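Local coordinates for UPF0141 protein yjdB (Campylobacter jejuni subsp. jejuni HB93-13, PDB 4TN0), which probably transfers phosphoethanolamine to outer-membrane and flagellar acceptors through its zinc-bearing, alkaline phosphatase-like periplasmic domain, and is required for polymyxin resistance and motility, at residues F73-R78 with E85-A90; Q278-S283 with Y300-P305. All coordinates share one frame; numbering follows the deposited sequence.

Contact 1. Residues F73-R78 with E85-A90; sequences FSISKR and EFQENA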
loop_
_atom_site.group_PDB
_atom_site.type_symbol
_atom_site.label_atom_id
_atom_site.label_comp_id
_atom_site.label_asym_id
_atom_site.label_seq_id
_atom_site.Cartn_x
_atom_site.Cartn_y
_atom_site.Cartn_z
ATOM N N PHE A 73 3.470 7.078 -6.824
ATOM C CA PHE A 73 3.410 8.385 -6.185
ATOM C C PHE A 73 3.607 9.528 -7.198
ATOM O O PHE A 73 3.391 10.714 -6.886
ATOM C CB PHE A 73 4.467 8.487 -5.084
ATOM C CG PHE A 73 4.049 7.890 -3.764
ATOM C CD1 PHE A 73 4.418 6.590 -3.418
ATOM C CD2 PHE A 73 3.292 8.626 -2.860
ATOM C CE1 PHE A 73 4.039 6.039 -2.196
ATOM C CE2 PHE A 73 2.907 8.083 -1.642
ATOM C CZ PHE A 73 3.286 6.789 -1.304
ATOM N N SER A 74 4.029 9.168 -8.408
ATOM C CA SER A 74 4.263 10.161 -9.441
ATOM C C SER A 74 2.957 10.542 -10.148
ATOM O O SER A 74 1.965 9.808 -10.082
ATOM C CB SER A 74 5.286 9.652 -10.451
ATOM O OG SER A 74 5.208 10.367 -11.678
ATOM N N ILE A 75 2.958 11.720 -10.771
ATOM C CA ILE A 75 1.844 12.165 -11.603
ATOM C C ILE A 75 1.723 11.285 -12.851
ATOM O O ILE A 75 0.626 11.122 -13.401
ATOM C CB ILE A 75 2.007 13.662 -12.010
ATOM C CG1 ILE A 75 0.772 14.174 -12.749
ATOM C CG2 ILE A 75 3.279 13.885 -12.832
ATOM C CD1 ILE A 75 0.750 15.714 -12.888
ATOM N N SER A 76 2.848 10.728 -13.304
ATOM C CA SER A 76 2.832 9.872 -14.497
ATOM C C SER A 76 2.119 8.556 -14.228
ATOM O O SER A 76 2.221 7.977 -13.134
ATOM C CB SER A 76 4.244 9.594 -14.998
ATOM O OG SER A 76 5.052 10.750 -14.910
ATOM N N LYS A 77 1.413 8.067 -15.237
ATOM C CA LYS A 77 0.764 6.775 -15.134
ATOM C C LYS A 77 1.716 5.722 -15.706
ATOM O O LYS A 77 2.802 6.073 -16.175
ATOM C CB LYS A 77 -0.582 6.813 -15.854
ATOM C CG LYS A 77 -1.521 7.816 -15.212
ATOM C CD LYS A 77 -2.744 8.092 -16.047
ATOM C CE LYS A 77 -3.546 9.221 -15.429
ATOM N NZ LYS A 77 -2.747 10.490 -15.245
ATOM N N ARG A 78 1.340 4.444 -15.650
ATOM C CA ARG A 78 2.283 3.394 -16.034
ATOM C C ARG A 78 2.794 3.566 -17.465
ATOM O O ARG A 78 3.975 3.318 -17.737
ATOM C CB ARG A 78 1.680 1.992 -15.879
ATOM C CG ARG A 78 2.653 0.914 -16.370
ATOM C CD ARG A 78 2.251 -0.491 -15.986
ATOM N NE ARG A 78 0.944 -0.887 -16.491
ATOM C CZ ARG A 78 0.727 -1.321 -17.728
ATOM N NH1 ARG A 78 1.732 -1.412 -18.601
ATOM N NH2 ARG A 78 -0.500 -1.673 -18.089
ATOM N N GLU A 85 12.693 10.434 -14.679
ATOM C CA GLU A 85 11.996 11.635 -14.254
ATOM C C GLU A 85 12.477 11.974 -12.862
ATOM O O GLU A 85 12.836 11.087 -12.092
ATOM C CB GLU A 85 10.475 11.465 -14.313
ATOM C CG GLU A 85 9.821 10.851 -13.099
ATOM C CD GLU A 85 8.318 10.680 -13.306
ATOM O OE1 GLU A 85 7.888 10.429 -14.470
ATOM O OE2 GLU A 85 7.577 10.807 -12.300
ATOM N N PHE A 86 12.564 13.270 -12.588
ATOM C CA PHE A 86 13.089 13.766 -11.333
ATOM C C PHE A 86 12.298 15.037 -10.948
ATOM O O PHE A 86 12.653 16.162 -11.337
ATOM C CB PHE A 86 14.586 14.045 -11.462
ATOM C CG PHE A 86 15.244 14.464 -10.173
ATOM C CD1 PHE A 86 14.985 13.769 -8.993
ATOM C CD2 PHE A 86 16.138 15.522 -10.141
ATOM C CE1 PHE A 86 15.595 14.136 -7.796
ATOM C CE2 PHE A 86 16.757 15.897 -8.946
ATOM C CZ PHE A 86 16.482 15.206 -7.772
ATOM N N GLN A 87 11.211 14.837 -10.210
ATOM C CA GLN A 87 10.220 15.879 -9.996
ATOM C C GLN A 87 9.402 15.615 -8.734
ATOM O O GLN A 87 9.505 14.550 -8.143
ATOM C CB GLN A 87 9.292 15.967 -11.203
ATOM C CG GLN A 87 8.343 14.789 -11.280
ATOM C CD GLN A 87 7.748 14.605 -12.651
ATOM O OE1 GLN A 87 8.415 14.812 -13.670
ATOM N NE2 GLN A 87 6.485 14.208 -12.689
ATOM N N GLU A 88 8.566 16.576 -8.348
ATOM C CA GLU A 88 7.717 16.437 -7.164
ATOM C C GLU A 88 6.726 15.288 -7.334
ATOM O O GLU A 88 6.333 14.967 -8.451
ATOM C CB GLU A 88 6.950 17.750 -6.887
ATOM C CG GLU A 88 7.823 18.943 -6.485
ATOM C CD GLU A 88 7.028 20.234 -6.265
ATOM O OE1 GLU A 88 6.139 20.547 -7.095
ATOM O OE2 GLU A 88 7.300 20.944 -5.270
ATOM N N ASN A 89 6.297 14.692 -6.227
ATOM C CA ASN A 89 5.321 13.609 -6.284
ATOM C C ASN A 89 4.089 14.030 -5.496
ATOM O O ASN A 89 4.038 15.140 -4.993
ATOM C CB ASN A 89 5.912 12.282 -5.732
ATOM C CG ASN A 89 6.389 12.397 -4.261
ATOM O OD1 ASN A 89 5.578 12.549 -3.342
ATOM N ND2 ASN A 89 7.703 12.322 -4.046
ATOM N N ALA A 90 3.101 13.151 -5.384
ATOM C CA ALA A 90 1.892 13.455 -4.620
ATOM C C ALA A 90 2.178 13.947 -3.186
ATOM O O ALA A 90 1.482 14.820 -2.682
ATOM C CB ALA A 90 0.996 12.239 -4.573
#

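Contact 2. Residues Q278-S283 with Y300-P305; sequences QDNLFS and YDLLNP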
loop_
_atom_site.group_PDB
_atom_site.type_symbol
_atom_site.label_atom_id
_atom_site.label_comp_id
_atom_site.label_asym_id
_atom_site.label_seq_id
_atom_site.Cartn_x
_atom_site.Cartn_y
_atom_site.Cartn_z
ATOM N N GLN A 278 -2.172 1.250 -9.596
ATOM C CA GLN A 278 -1.377 2.250 -8.905
ATOM C C GLN A 278 -1.476 3.613 -9.592
ATOM O O GLN A 278 -1.225 4.654 -8.967
ATOM C CB GLN A 278 0.082 1.791 -8.807
ATOM C CG GLN A 278 0.322 0.909 -7.576
ATOM C CD GLN A 278 1.555 0.022 -7.673
ATOM O OE1 GLN A 278 2.368 0.151 -8.588
ATOM N NE2 GLN A 278 1.680 -0.913 -6.732
ATOM N N ASP A 279 -1.855 3.611 -10.866
ATOM C CA ASP A 279 -2.115 4.861 -11.591
ATOM C C ASP A 279 -3.076 5.781 -10.799
ATOM O O ASP A 279 -2.912 6.993 -10.768
ATOM C CB ASP A 279 -2.695 4.561 -12.978
ATOM C CG ASP A 279 -1.646 4.050 -13.966
ATOM O OD1 ASP A 279 -0.441 4.072 -13.632
ATOM O OD2 ASP A 279 -2.037 3.649 -15.092
ATOM N N ASN A 280 -4.052 5.163 -10.142
ATOM C CA ASN A 280 -5.071 5.842 -9.372
ATOM C C ASN A 280 -4.596 6.491 -8.079
ATOM O O ASN A 280 -5.366 7.219 -7.461
ATOM C CB ASN A 280 -6.189 4.857 -9.012
ATOM C CG ASN A 280 -6.958 4.381 -10.216
ATOM O OD1 ASN A 280 -6.675 3.321 -10.772
ATOM N ND2 ASN A 280 -7.946 5.164 -10.632
ATOM N N LEU A 281 -3.356 6.250 -7.646
ATOM C CA LEU A 281 -3.001 6.691 -6.294
ATOM C C LEU A 281 -2.818 8.203 -6.275
ATOM O O LEU A 281 -3.186 8.876 -5.307
ATOM C CB LEU A 281 -1.719 6.002 -5.768
ATOM C CG LEU A 281 -1.368 6.462 -4.334
ATOM C CD1 LEU A 281 -2.462 6.098 -3.340
ATOM C CD2 LEU A 281 -0.001 5.999 -3.790
ATOM N N PHE A 282 -2.332 8.749 -7.380
ATOM C CA PHE A 282 -2.028 10.170 -7.425
ATOM C C PHE A 282 -3.272 11.030 -7.169
ATOM O O PHE A 282 -3.279 11.839 -6.240
ATOM C CB PHE A 282 -1.401 10.544 -8.769
ATOM C CG PHE A 282 -0.972 11.978 -8.850
ATOM C CD1 PHE A 282 0.207 12.394 -8.250
ATOM C CD2 PHE A 282 -1.771 12.922 -9.480
ATOM C CE1 PHE A 282 0.601 13.718 -8.315
ATOM C CE2 PHE A 282 -1.386 14.252 -9.541
ATOM C CZ PHE A 282 -0.201 14.651 -8.956
ATOM N N SER A 283 -4.327 10.843 -7.964
ATOM C CA SER A 283 -5.510 11.689 -7.822
ATOM C C SER A 283 -6.263 11.349 -6.545
ATOM O O SER A 283 -6.874 12.236 -5.934
ATOM C CB SER A 283 -6.456 11.548 -9.023
ATOM O OG SER A 283 -5.921 12.139 -10.197
ATOM N N TYR A 300 -10.073 9.433 -11.706
ATOM C CA TYR A 300 -9.040 8.544 -11.201
ATOM C C TYR A 300 -8.987 8.514 -9.665
ATOM O O TYR A 300 -8.181 7.779 -9.081
ATOM C CB TYR A 300 -7.678 8.956 -11.763
ATOM C CG TYR A 300 -7.324 8.270 -13.062
ATOM C CD1 TYR A 300 -7.125 9.003 -14.226
ATOM C CD2 TYR A 300 -7.198 6.883 -13.127
ATOM C CE1 TYR A 300 -6.801 8.375 -15.413
ATOM C CE2 TYR A 300 -6.875 6.249 -14.307
ATOM C CZ TYR A 300 -6.672 6.996 -15.445
ATOM O OH TYR A 300 -6.354 6.361 -16.621
ATOM N N ASP A 301 -9.835 9.314 -9.019
ATOM C CA ASP A 301 -9.929 9.339 -7.558
ATOM C C ASP A 301 -10.856 8.206 -7.101
ATOM O O ASP A 301 -12.035 8.191 -7.450
ATOM C CB ASP A 301 -10.435 10.705 -7.090
ATOM C CG ASP A 301 -10.336 10.910 -5.580
ATOM O OD1 ASP A 301 -10.298 12.091 -5.173
ATOM O OD2 ASP A 301 -10.295 9.928 -4.800
ATOM N N LEU A 302 -10.317 7.247 -6.347
ATOM C CA LEU A 302 -11.084 6.075 -5.921
ATOM C C LEU A 302 -12.282 6.456 -5.057
ATOM O O LEU A 302 -13.304 5.770 -5.068
ATOM C CB LEU A 302 -10.189 5.087 -5.165
ATOM C CG LEU A 302 -8.954 4.528 -5.886
ATOM C CD1 LEU A 302 -8.089 3.736 -4.893
ATOM C CD2 LEU A 302 -9.330 3.673 -7.102
ATOM N N LEU A 303 -12.148 7.542 -4.304
ATOM C CA LEU A 303 -13.218 8.007 -3.424
ATOM C C LEU A 303 -14.021 9.191 -4.011
ATOM O O LEU A 303 -14.402 10.116 -3.291
ATOM C CB LEU A 303 -12.633 8.377 -2.068
ATOM C CG LEU A 303 -11.884 7.205 -1.438
ATOM C CD1 LEU A 303 -11.268 7.603 -0.122
ATOM C CD2 LEU A 303 -12.801 6.005 -1.276
ATOM N N ASN A 304 -14.270 9.150 -5.320
ATOM C CA ASN A 304 -14.996 10.204 -6.028
ATOM C C ASN A 304 -15.942 9.568 -7.034
ATOM O O ASN A 304 -15.531 8.726 -7.836
ATOM C CB ASN A 304 -14.038 11.180 -6.733
ATOM C CG ASN A 304 -14.773 12.312 -7.492
ATOM O OD1 ASN A 304 -15.637 12.063 -8.340
ATOM N ND2 ASN A 304 -14.407 13.555 -7.199
ATOM N N PRO A 305 -17.218 9.987 -7.005
ATOM C CA PRO A 305 -18.275 9.353 -7.800
ATOM C C PRO A 305 -18.012 9.332 -9.306
ATOM O O PRO A 305 -18.565 8.479 -9.994
ATOM C CB PRO A 305 -19.498 10.221 -7.490
ATOM C CG PRO A 305 -19.209 10.815 -6.143
ATOM C CD PRO A 305 -17.738 11.097 -6.187
#

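Contact 1. Residues F73-R78 with E85-A90
The carboxylate of Glu85 is the flat group through which 85-90 grips 73-78, and both of its oxygens receive a serine hydroxyl on the syn lone pair. Ser74 OG donates to Glu85 OE2 over a very short 2.5 Å, while Ser76 OG donates to Glu85 OE1 at 2.9 Å. The Phe73 ring turns instead to the interior, where it meets Trp103 and packs on Leu22, Val24 and Leu285. The Gln87 amide presents NE2 to the Ile75 methyl CG2, 3.2 Å away, the two side chains crossing at about a right angle.

Torsions bring the polar groups together. Glu85 sets CG in the crowded position between backbone N and carbonyl carbon (chi1 86°) and then runs out extended to the serines. Ser74 OG lies anti to its own N, where it also accepts from Ser76 N at 2.9 Å and closes an ST turn. One hydroxyl thus joins the turn to the carboxylate.

At the other end the backbones meet. Ala90 N donates to Phe73 O at 2.9 Å in a nearly straight bond (172°) that lies almost along the C=O axis, and Asn89 CB presses on the same oxygen from 3.2 Å. Asn89 is the N-cap of helix 90-96, its OD1 accepting from Met91 N and its ND2 bound to Val114 O. The contact therefore ties the exit of helix 68-73 to the start of helix 90-96.

Since both hydroxyls donate to Glu85, its carboxylate is probably ionised, its charge stabilised by two neutral hydroxyl donors; Ser74 OG, which also accepts from Ser76 N, may be polarised as a donor to OE2.

Contact 2. Residues Q278-S283 with Y300-P305
Residues 278-280 already have helical backbone angles and lead into helix 281-288, with Leu281 N bonded to Gln278 O, whereas 300-305 bends through a type I beta turn from Asp301 to Asn304. The turn combines with an Asx turn, in which Asp301 OD2 accepts from Leu303 N at 3.1 Å, met from above the carboxylate plane. In this alkaline phosphatase-like fold the contact lays the C-terminal tail along the first turn of the helix that follows edge strand 276-277. The nearest CA atoms are those of Ser283 and Asp301, 5.0 Å apart, with Asn280 and Tyr300 almost as close.

Asn280 carries the contact. With CG beside the backbone N (chi1 -67°), its ND2 donates to Tyr300 O at 3.0 Å; the bond is straight (169°), and the oxygen lies in the amide plane, although the donor stands above the carbonyl plane. Asn280 OD1 accepts from Ser277 N, so the amide is held at both ends, and Thr284 OG1 bonds to both Asn280 O and Leu302 N, adding a second polar link between helix and tail. Leu302 comes in on the aliphatic part of Asn280, its CD2 3.9 Å from Asn280 CB.

Farther along the helix, Ser283 CB packs against Tyr300 CB at 4.0 Å. Ser283 OG is bound to Glu297 N, and Asp301 OD1 is taken by Tyr296 OH. Asn280 ND2 lies at the edge of the Tyr300 ring, near its plane, 3.1 Å from Tyr300 CD2, with amide and ring planes 58° apart.

The two contacts lie with centres about 14 Å apart and meet through helix 281-288 and the turn leading into it: Phe282 and Leu285 pack on residues of contact 1, while Asn280 and Ser283 serve contact 2. Contact 1 is partly buried and relies on a probably ionised carboxylate and a backbone bond; contact 2 is the more deeply buried, and a neutral amide and aliphatic carbons do the work. Direct links join them, since Asp279 OD1 probably accepts from Arg78 N at 2.7 Å, and Lys77 CE packs 3.4 Å from Tyr300 CE1. Through Gln278, bonded to the backbone of the zinc ligand Asp226, the 278-283 segment also approaches the metal site.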